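Local coordinates for StAR-related lipid transfer protein 5 (PDB 2R55) that probably binds cholesterol or other sterols through its START domain and takes part in their transport within the cell, at residues A25-Q37 and L139-T153. Sequence-based numbering, arbitrary orientation.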
ATOM      1  N   ALA A  25     -10.295 -11.911 -11.780  1.00 69.67           N
ATOM      2  CA  ALA A  25     -10.227 -10.602 -12.419  1.00 69.95           C
ATOM      3  C   ALA A  25     -11.300  -9.683 -11.854  1.00 70.15           C
ATOM      4  O   ALA A  25     -11.091  -8.483 -11.702  1.00 70.01           O
ATOM      5  CB  ALA A  25     -10.384 -10.733 -13.930  1.00 69.74           C
ATOM      6  N   GLN A  26     -12.440 -10.269 -11.520  1.00 70.55           N
ATOM      7  CA  GLN A  26     -13.604  -9.505 -11.121  1.00 70.84           C
ATOM      8  C   GLN A  26     -13.440  -8.846  -9.761  1.00 71.18           C
ATOM      9  O   GLN A  26     -13.578  -7.630  -9.661  1.00 71.60           O
ATOM     10  CB  GLN A  26     -14.827 -10.401 -11.108  1.00 70.96           C
ATOM     11  CG  GLN A  26     -16.047  -9.802 -11.728  1.00 70.78           C
ATOM     12  CD  GLN A  26     -17.224 -10.733 -11.622  1.00 70.69           C
ATOM     13  OE1 GLN A  26     -17.301 -11.744 -12.319  1.00 69.58           O
ATOM     14  NE2 GLN A  26     -18.144 -10.408 -10.729  1.00 71.59           N
ATOM     15  N   MET A  27     -13.148  -9.622  -8.716  1.00 71.14           N
ATOM     16  CA  MET A  27     -13.056  -9.037  -7.378  1.00 71.25           C
ATOM     17  C   MET A  27     -11.870  -8.090  -7.251  1.00 70.19           C
ATOM     18  O   MET A  27     -11.888  -7.172  -6.442  1.00 70.52           O
ATOM     19  CB  MET A  27     -13.102 -10.087  -6.257  1.00 71.15           C
ATOM     20  CG  MET A  27     -11.974 -11.106  -6.203  1.00 72.27           C
ATOM     21  SD  MET A  27     -11.976 -12.056  -4.627  1.00 74.05           S
ATOM     22  CE  MET A  27     -11.134 -10.908  -3.512  1.00 74.05           C
ATOM     23  N   SER A  28     -10.859  -8.296  -8.077  1.00 69.31           N
ATOM     24  CA  SER A  28      -9.743  -7.371  -8.146  1.00 68.78           C
ATOM     25  C   SER A  28     -10.117  -6.090  -8.872  1.00 68.75           C
ATOM     26  O   SER A  28      -9.626  -5.018  -8.531  1.00 68.56           O
ATOM     27  CB  SER A  28      -8.581  -8.022  -8.870  1.00 68.77           C
ATOM     28  OG  SER A  28      -9.028  -8.582 -10.078  1.00 68.29           O
ATOM     29  N   GLU A  29     -10.980  -6.201  -9.883  1.00 68.72           N
ATOM     30  CA  GLU A  29     -11.514  -5.026 -10.571  1.00 68.47           C
ATOM     31  C   GLU A  29     -12.343  -4.146  -9.644  1.00 67.83           C
ATOM     32  O   GLU A  29     -12.197  -2.922  -9.656  1.00 68.01           O
ATOM     33  CB  GLU A  29     -12.322  -5.414 -11.804  1.00 68.91           C
ATOM     34  CG  GLU A  29     -12.246  -4.386 -12.933  1.00 71.32           C
ATOM     35  CD  GLU A  29     -10.853  -4.289 -13.572  1.00 74.50           C
ATOM     36  OE1 GLU A  29      -9.999  -5.177 -13.329  1.00 75.26           O
ATOM     37  OE2 GLU A  29     -10.611  -3.324 -14.332  1.00 76.10           O
ATOM     38  N   ALA A  30     -13.201  -4.773  -8.842  1.00 66.84           N
ATOM     39  CA  ALA A  30     -13.885  -4.086  -7.745  1.00 66.30           C
ATOM     40  C   ALA A  30     -12.928  -3.293  -6.855  1.00 65.72           C
ATOM     41  O   ALA A  30     -13.258  -2.204  -6.394  1.00 65.08           O
ATOM     42  CB  ALA A  30     -14.688  -5.085  -6.895  1.00 66.20           C
ATOM     43  N   VAL A  31     -11.745  -3.850  -6.628  1.00 65.83           N
ATOM     44  CA  VAL A  31     -10.768  -3.255  -5.714  1.00 66.36           C
ATOM     45  C   VAL A  31     -10.263  -1.930  -6.267  1.00 66.82           C
ATOM     46  O   VAL A  31     -10.345  -0.902  -5.585  1.00 67.27           O
ATOM     47  CB  VAL A  31      -9.603  -4.220  -5.429  1.00 66.04           C
ATOM     48  CG1 VAL A  31      -8.438  -3.491  -4.768  1.00 66.78           C
ATOM     49  CG2 VAL A  31     -10.084  -5.371  -4.577  1.00 65.12           C
ATOM     50  N   ALA A  32      -9.767  -1.967  -7.499  1.00 66.81           N
ATOM     51  CA  ALA A  32      -9.352  -0.777  -8.215  1.00 67.46           C
ATOM     52  C   ALA A  32     -10.479   0.265  -8.347  1.00 67.85           C
ATOM     53  O   ALA A  32     -10.233   1.468  -8.192  1.00 68.42           O
ATOM     54  CB  ALA A  32      -8.822  -1.161  -9.586  1.00 67.64           C
ATOM     55  N   GLU A  33     -11.705  -0.185  -8.622  1.00 67.59           N
ATOM     56  CA  GLU A  33     -12.867   0.728  -8.652  1.00 67.52           C
ATOM     57  C   GLU A  33     -13.002   1.522  -7.348  1.00 67.03           C
ATOM     58  O   GLU A  33     -13.175   2.742  -7.388  1.00 66.61           O
ATOM     59  CB  GLU A  33     -14.166  -0.003  -9.014  1.00 67.23           C
ATOM     60  CG  GLU A  33     -14.424  -0.048 -10.522  1.00 70.35           C
ATOM     61  CD  GLU A  33     -15.205  -1.292 -10.981  1.00 74.52           C
ATOM     62  OE1 GLU A  33     -15.973  -1.886 -10.166  1.00 74.34           O
ATOM     63  OE2 GLU A  33     -15.036  -1.672 -12.167  1.00 74.40           O
ATOM     64  N   LYS A  34     -12.872   0.833  -6.204  1.00 66.28           N
ATOM     65  CA  LYS A  34     -12.914   1.487  -4.897  1.00 65.81           C
ATOM     66  C   LYS A  34     -11.742   2.435  -4.698  1.00 65.33           C
ATOM     67  O   LYS A  34     -11.880   3.538  -4.183  1.00 64.42           O
ATOM     68  CB  LYS A  34     -12.946   0.444  -3.778  1.00 65.96           C
ATOM     69  CG  LYS A  34     -14.345  -0.093  -3.526  1.00 66.31           C
ATOM     70  CD  LYS A  34     -14.270  -1.355  -2.720  1.00 66.52           C
ATOM     71  CE  LYS A  34     -15.635  -1.942  -2.468  1.00 65.86           C
ATOM     72  NZ  LYS A  34     -15.441  -3.091  -1.559  1.00 64.28           N
ATOM     73  N   MET A  35     -10.580   1.983  -5.122  1.00 65.65           N
ATOM     74  CA  MET A  35      -9.401   2.789  -5.069  1.00 65.79           C
ATOM     75  C   MET A  35      -9.587   4.066  -5.872  1.00 65.59           C
ATOM     76  O   MET A  35      -9.298   5.155  -5.392  1.00 65.84           O
ATOM     77  CB  MET A  35      -8.226   1.965  -5.547  1.00 66.34           C
ATOM     78  CG  MET A  35      -7.654   1.103  -4.444  1.00 66.71           C
ATOM     79  SD  MET A  35      -6.634   2.077  -3.325  1.00 70.45           S
ATOM     80  CE  MET A  35      -5.236   2.441  -4.371  1.00 69.09           C
ATOM     81  N   LEU A  36     -10.138   3.940  -7.067  1.00 65.25           N
ATOM     82  CA  LEU A  36     -10.432   5.109  -7.877  1.00 65.22           C
ATOM     83  C   LEU A  36     -11.340   6.101  -7.142  1.00 65.05           C
ATOM     84  O   LEU A  36     -11.106   7.317  -7.179  1.00 65.01           O
ATOM     85  CB  LEU A  36     -11.009   4.700  -9.235  1.00 65.03           C
ATOM     86  CG  LEU A  36     -10.962   5.775 -10.337  1.00 67.06           C
ATOM     87  CD1 LEU A  36      -9.533   6.332 -10.518  1.00 67.47           C
ATOM     88  CD2 LEU A  36     -11.555   5.285 -11.683  1.00 65.27           C
ATOM     89  N   GLN A  37     -12.349   5.581  -6.444  1.00 64.90           N
ATOM     90  CA  GLN A  37     -13.257   6.434  -5.700  1.00 65.01           C
ATOM     91  C   GLN A  37     -12.557   7.086  -4.499  1.00 64.60           C
ATOM     92  O   GLN A  37     -12.776   8.273  -4.234  1.00 64.71           O
ATOM     93  CB  GLN A  37     -14.563   5.697  -5.335  1.00 65.57           C
ATOM     94  CG  GLN A  37     -15.874   6.471  -5.705  1.00 68.52           C
ATOM     95  CD  GLN A  37     -15.913   6.969  -7.171  1.00 72.15           C
ATOM     96  OE1 GLN A  37     -15.274   6.391  -8.072  1.00 73.20           O
ATOM     97  NE2 GLN A  37     -16.673   8.047  -7.410  1.00 73.24           N
ATOM     98  N   LEU A 139      -3.684  -6.203  -8.152  1.00 64.20           N
ATOM     99  CA  LEU A 139      -3.887  -5.951  -9.565  1.00 63.96           C
ATOM    100  C   LEU A 139      -3.223  -4.633  -9.897  1.00 64.30           C
ATOM    101  O   LEU A 139      -3.427  -3.625  -9.199  1.00 64.48           O
ATOM    102  CB  LEU A 139      -5.394  -5.893  -9.879  1.00 63.84           C
ATOM    103  CG  LEU A 139      -6.056  -5.521 -11.237  1.00 63.99           C
ATOM    104  CD1 LEU A 139      -6.282  -4.032 -11.407  1.00 62.34           C
ATOM    105  CD2 LEU A 139      -5.379  -6.114 -12.491  1.00 62.58           C
ATOM    106  N   VAL A 140      -2.412  -4.659 -10.953  1.00 64.46           N
ATOM    107  CA  VAL A 140      -1.869  -3.459 -11.557  1.00 64.69           C
ATOM    108  C   VAL A 140      -2.807  -3.046 -12.684  1.00 65.38           C
ATOM    109  O   VAL A 140      -3.171  -3.857 -13.533  1.00 65.70           O
ATOM    110  CB  VAL A 140      -0.460  -3.712 -12.136  1.00 64.74           C
ATOM    111  CG1 VAL A 140       0.020  -2.502 -12.927  1.00 63.82           C
ATOM    112  CG2 VAL A 140       0.532  -4.064 -11.025  1.00 64.25           C
ATOM    113  N   LYS A 141      -3.211  -1.784 -12.688  1.00 65.99           N
ATOM    114  CA  LYS A 141      -4.087  -1.269 -13.723  1.00 66.38           C
ATOM    115  C   LYS A 141      -3.550   0.080 -14.136  1.00 67.01           C
ATOM    116  O   LYS A 141      -3.111   0.857 -13.283  1.00 67.08           O
ATOM    117  CB  LYS A 141      -5.515  -1.129 -13.203  1.00 66.33           C
ATOM    118  CG  LYS A 141      -6.589  -0.915 -14.288  1.00 66.48           C
ATOM    119  CD  LYS A 141      -7.984  -0.845 -13.663  1.00 66.46           C
ATOM    120  CE  LYS A 141      -9.066  -0.510 -14.687  1.00 67.15           C
ATOM    121  NZ  LYS A 141     -10.390  -0.292 -14.013  1.00 65.49           N
ATOM    122  N   ARG A 142      -3.603   0.349 -15.440  1.00 67.27           N
ATOM    123  CA  ARG A 142      -2.999   1.535 -16.025  1.00 68.11           C
ATOM    124  C   ARG A 142      -4.080   2.435 -16.597  1.00 68.54           C
ATOM    125  O   ARG A 142      -5.009   1.960 -17.254  1.00 68.62           O
ATOM    126  CB  ARG A 142      -2.027   1.110 -17.127  1.00 68.27           C
ATOM    127  CG  ARG A 142      -1.239  -0.119 -16.721  1.00 68.80           C
ATOM    128  CD  ARG A 142      -0.526  -0.810 -17.843  1.00 69.57           C
ATOM    129  NE  ARG A 142       0.718  -1.347 -17.309  1.00 70.89           N
ATOM    130  CZ  ARG A 142       1.888  -0.718 -17.384  1.00 71.68           C
ATOM    131  NH1 ARG A 142       1.982   0.462 -17.996  1.00 71.54           N
ATOM    132  NH2 ARG A 142       2.967  -1.276 -16.851  1.00 71.92           N
ATOM    133  N   TYR A 143      -3.957   3.737 -16.351  1.00 68.90           N
ATOM    134  CA  TYR A 143      -4.987   4.687 -16.756  1.00 69.33           C
ATOM    135  C   TYR A 143      -4.636   5.484 -18.022  1.00 69.69           C
ATOM    136  O   TYR A 143      -3.528   5.403 -18.557  1.00 69.74           O
ATOM    137  CB  TYR A 143      -5.421   5.573 -15.573  1.00 69.12           C
ATOM    138  CG  TYR A 143      -6.171   4.775 -14.518  1.00 69.06           C
ATOM    139  CD1 TYR A 143      -7.560   4.679 -14.547  1.00 67.85           C
ATOM    140  CD2 TYR A 143      -5.480   4.073 -13.520  1.00 69.16           C
ATOM    141  CE1 TYR A 143      -8.249   3.938 -13.607  1.00 68.34           C
ATOM    142  CE2 TYR A 143      -6.155   3.315 -12.575  1.00 68.80           C
ATOM    143  CZ  TYR A 143      -7.542   3.252 -12.621  1.00 69.25           C
ATOM    144  OH  TYR A 143      -8.214   2.501 -11.686  1.00 69.44           O
ATOM    145  N   GLU A 144      -5.603   6.243 -18.502  1.00 70.39           N
ATOM    146  CA  GLU A 144      -5.479   6.907 -19.791  1.00 71.00           C
ATOM    147  C   GLU A 144      -4.516   8.086 -19.749  1.00 70.88           C
ATOM    148  O   GLU A 144      -3.937   8.444 -20.772  1.00 70.64           O
ATOM    149  CB  GLU A 144      -6.851   7.368 -20.262  1.00 71.24           C
ATOM    150  CG  GLU A 144      -7.849   6.232 -20.466  1.00 72.71           C
ATOM    151  CD  GLU A 144      -7.718   5.592 -21.836  1.00 73.82           C
ATOM    152  OE1 GLU A 144      -8.556   5.900 -22.717  1.00 72.95           O
ATOM    153  OE2 GLU A 144      -6.769   4.796 -22.033  1.00 74.46           O
ATOM    154  N   ASP A 145      -4.348   8.674 -18.562  1.00 70.83           N
ATOM    155  CA  ASP A 145      -3.491   9.842 -18.403  1.00 70.91           C
ATOM    156  C   ASP A 145      -2.018   9.456 -18.294  1.00 70.55           C
ATOM    157  O   ASP A 145      -1.136  10.312 -18.413  1.00 70.54           O
ATOM    158  CB  ASP A 145      -3.929  10.678 -17.198  1.00 71.16           C
ATOM    159  CG  ASP A 145      -3.744   9.951 -15.874  1.00 72.87           C
ATOM    160  OD1 ASP A 145      -4.576   9.083 -15.520  1.00 74.78           O
ATOM    161  OD2 ASP A 145      -2.770  10.275 -15.164  1.00 74.49           O
ATOM    162  N   GLY A 146      -1.771   8.161 -18.081  1.00 70.07           N
ATOM    163  CA  GLY A 146      -0.434   7.636 -17.864  1.00 69.50           C
ATOM    164  C   GLY A 146      -0.295   7.031 -16.477  1.00 69.56           C
ATOM    165  O   GLY A 146       0.591   6.204 -16.231  1.00 69.23           O
ATOM    166  N   THR A 147      -1.173   7.456 -15.571  1.00 69.19           N
ATOM    167  CA  THR A 147      -1.216   6.930 -14.223  1.00 69.08           C
ATOM    168  C   THR A 147      -1.093   5.411 -14.241  1.00 68.92           C
ATOM    169  O   THR A 147      -1.759   4.727 -15.024  1.00 68.88           O
ATOM    170  CB  THR A 147      -2.507   7.374 -13.477  1.00 69.24           C
ATOM    171  OG1 THR A 147      -2.504   8.797 -13.323  1.00 69.86           O
ATOM    172  CG2 THR A 147      -2.590   6.760 -12.102  1.00 69.02           C
ATOM    173  N   ILE A 148      -0.192   4.906 -13.401  1.00 68.60           N
ATOM    174  CA  ILE A 148      -0.064   3.484 -13.149  1.00 68.13           C
ATOM    175  C   ILE A 148      -0.467   3.328 -11.684  1.00 68.19           C
ATOM    176  O   ILE A 148      -0.082   4.143 -10.841  1.00 68.66           O
ATOM    177  CB  ILE A 148       1.382   2.982 -13.403  1.00 68.02           C
ATOM    178  CG1 ILE A 148       1.965   3.611 -14.677  1.00 68.42           C
ATOM    179  CG2 ILE A 148       1.409   1.462 -13.535  1.00 67.80           C
ATOM    180  CD1 ILE A 148       3.452   3.381 -14.895  1.00 67.74           C
ATOM    181  N   SER A 149      -1.261   2.305 -11.377  1.00 67.81           N
ATOM    182  CA  SER A 149      -1.728   2.110 -10.004  1.00 67.16           C
ATOM    183  C   SER A 149      -1.570   0.679  -9.501  1.00 67.28           C
ATOM    184  O   SER A 149      -1.502  -0.273 -10.295  1.00 67.09           O
ATOM    185  CB  SER A 149      -3.188   2.539  -9.861  1.00 66.93           C
ATOM    186  OG  SER A 149      -4.062   1.466 -10.164  1.00 66.36           O
ATOM    187  N   SER A 150      -1.517   0.536  -8.173  1.00 67.04           N
ATOM    188  CA  SER A 150      -1.519  -0.773  -7.567  1.00 66.83           C
ATOM    189  C   SER A 150      -2.719  -0.855  -6.665  1.00 67.00           C
ATOM    190  O   SER A 150      -3.043   0.095  -5.942  1.00 67.15           O
ATOM    191  CB  SER A 150      -0.220  -1.057  -6.803  1.00 66.92           C
ATOM    192  OG  SER A 150       0.073  -0.049  -5.851  1.00 66.97           O
ATOM    193  N   ASN A 151      -3.373  -2.005  -6.707  1.00 66.82           N
ATOM    194  CA  ASN A 151      -4.663  -2.185  -6.072  1.00 66.08           C
ATOM    195  C   ASN A 151      -4.667  -3.547  -5.411  1.00 65.85           C
ATOM    196  O   ASN A 151      -4.702  -4.581  -6.074  1.00 65.84           O
ATOM    197  CB  ASN A 151      -5.774  -2.089  -7.122  1.00 66.22           C
ATOM    198  CG  ASN A 151      -5.719  -0.780  -7.935  1.00 66.05           C
ATOM    199  OD1 ASN A 151      -6.265   0.244  -7.531  1.00 66.94           O
ATOM    200  ND2 ASN A 151      -5.072  -0.829  -9.080  1.00 65.45           N
ATOM    201  N   ALA A 152      -4.620  -3.540  -4.089  1.00 65.58           N
ATOM    202  CA  ALA A 152      -4.378  -4.740  -3.346  1.00 65.24           C
ATOM    203  C   ALA A 152      -5.496  -4.955  -2.338  1.00 65.26           C
ATOM    204  O   ALA A 152      -5.941  -4.008  -1.704  1.00 65.05           O
ATOM    205  CB  ALA A 152      -3.041  -4.616  -2.663  1.00 65.47           C
ATOM    206  N   THR A 153      -5.975  -6.194  -2.222  1.00 65.21           N
ATOM    207  CA  THR A 153      -6.902  -6.567  -1.150  1.00 65.43           C
ATOM    208  C   THR A 153      -6.562  -7.955  -0.573  1.00 64.85           C
ATOM    209  O   THR A 153      -5.991  -8.779  -1.263  1.00 64.82           O
ATOM    210  CB  THR A 153      -8.391  -6.481  -1.600  1.00 65.51           C
ATOM    211  OG1 THR A 153      -9.214  -6.080  -0.497  1.00 66.67           O
ATOM    212  CG2 THR A 153      -8.905  -7.818  -2.124  1.00 66.25           C
TER
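In this START domain the N-terminal helix 21-40 packs across the outer face of the curved sheet, on the antiparallel hairpin of strands 132-142 and 148-154. The axes of helix 25-37 and strand 148-153 approach to 7.6 Å. The Asn-151 side chain, with chi1 -55°, sets its amide beneath Ala-32, whose CB stands over the amide face, 3.5 Å from Asn-151 CG. Asn-151 ND2 bonds Leu-139 O at 3.2 Å and also Ser-149 OG. Leu-139 O also accepts a hydrogen bond from the backbone N of Asn-151, from the opposite face of its carbonyl plane. The amide is thus fixed in rotation, and Asn-151 OD1 points in the amide plane at Met-35 CB, 3.3 Å away. Met-35 also reaches Phe-177 on strand 167-180. Val-31 lies along the strand: CG1 sits on Asn-151 CB, and Val-31 CG2 meets Thr-153 CB at 3.6 Å. At the first residue of the type I turn 143-146, Leu-36 puts both methyls near Tyr-143 CE1. The extended Lys-141 crosses Glu-29 at about a right angle. Lys-141 NZ forms a salt bridge with Glu-29 OE2 at 3.1 Å, meeting that oxygen from above the carboxylate plane.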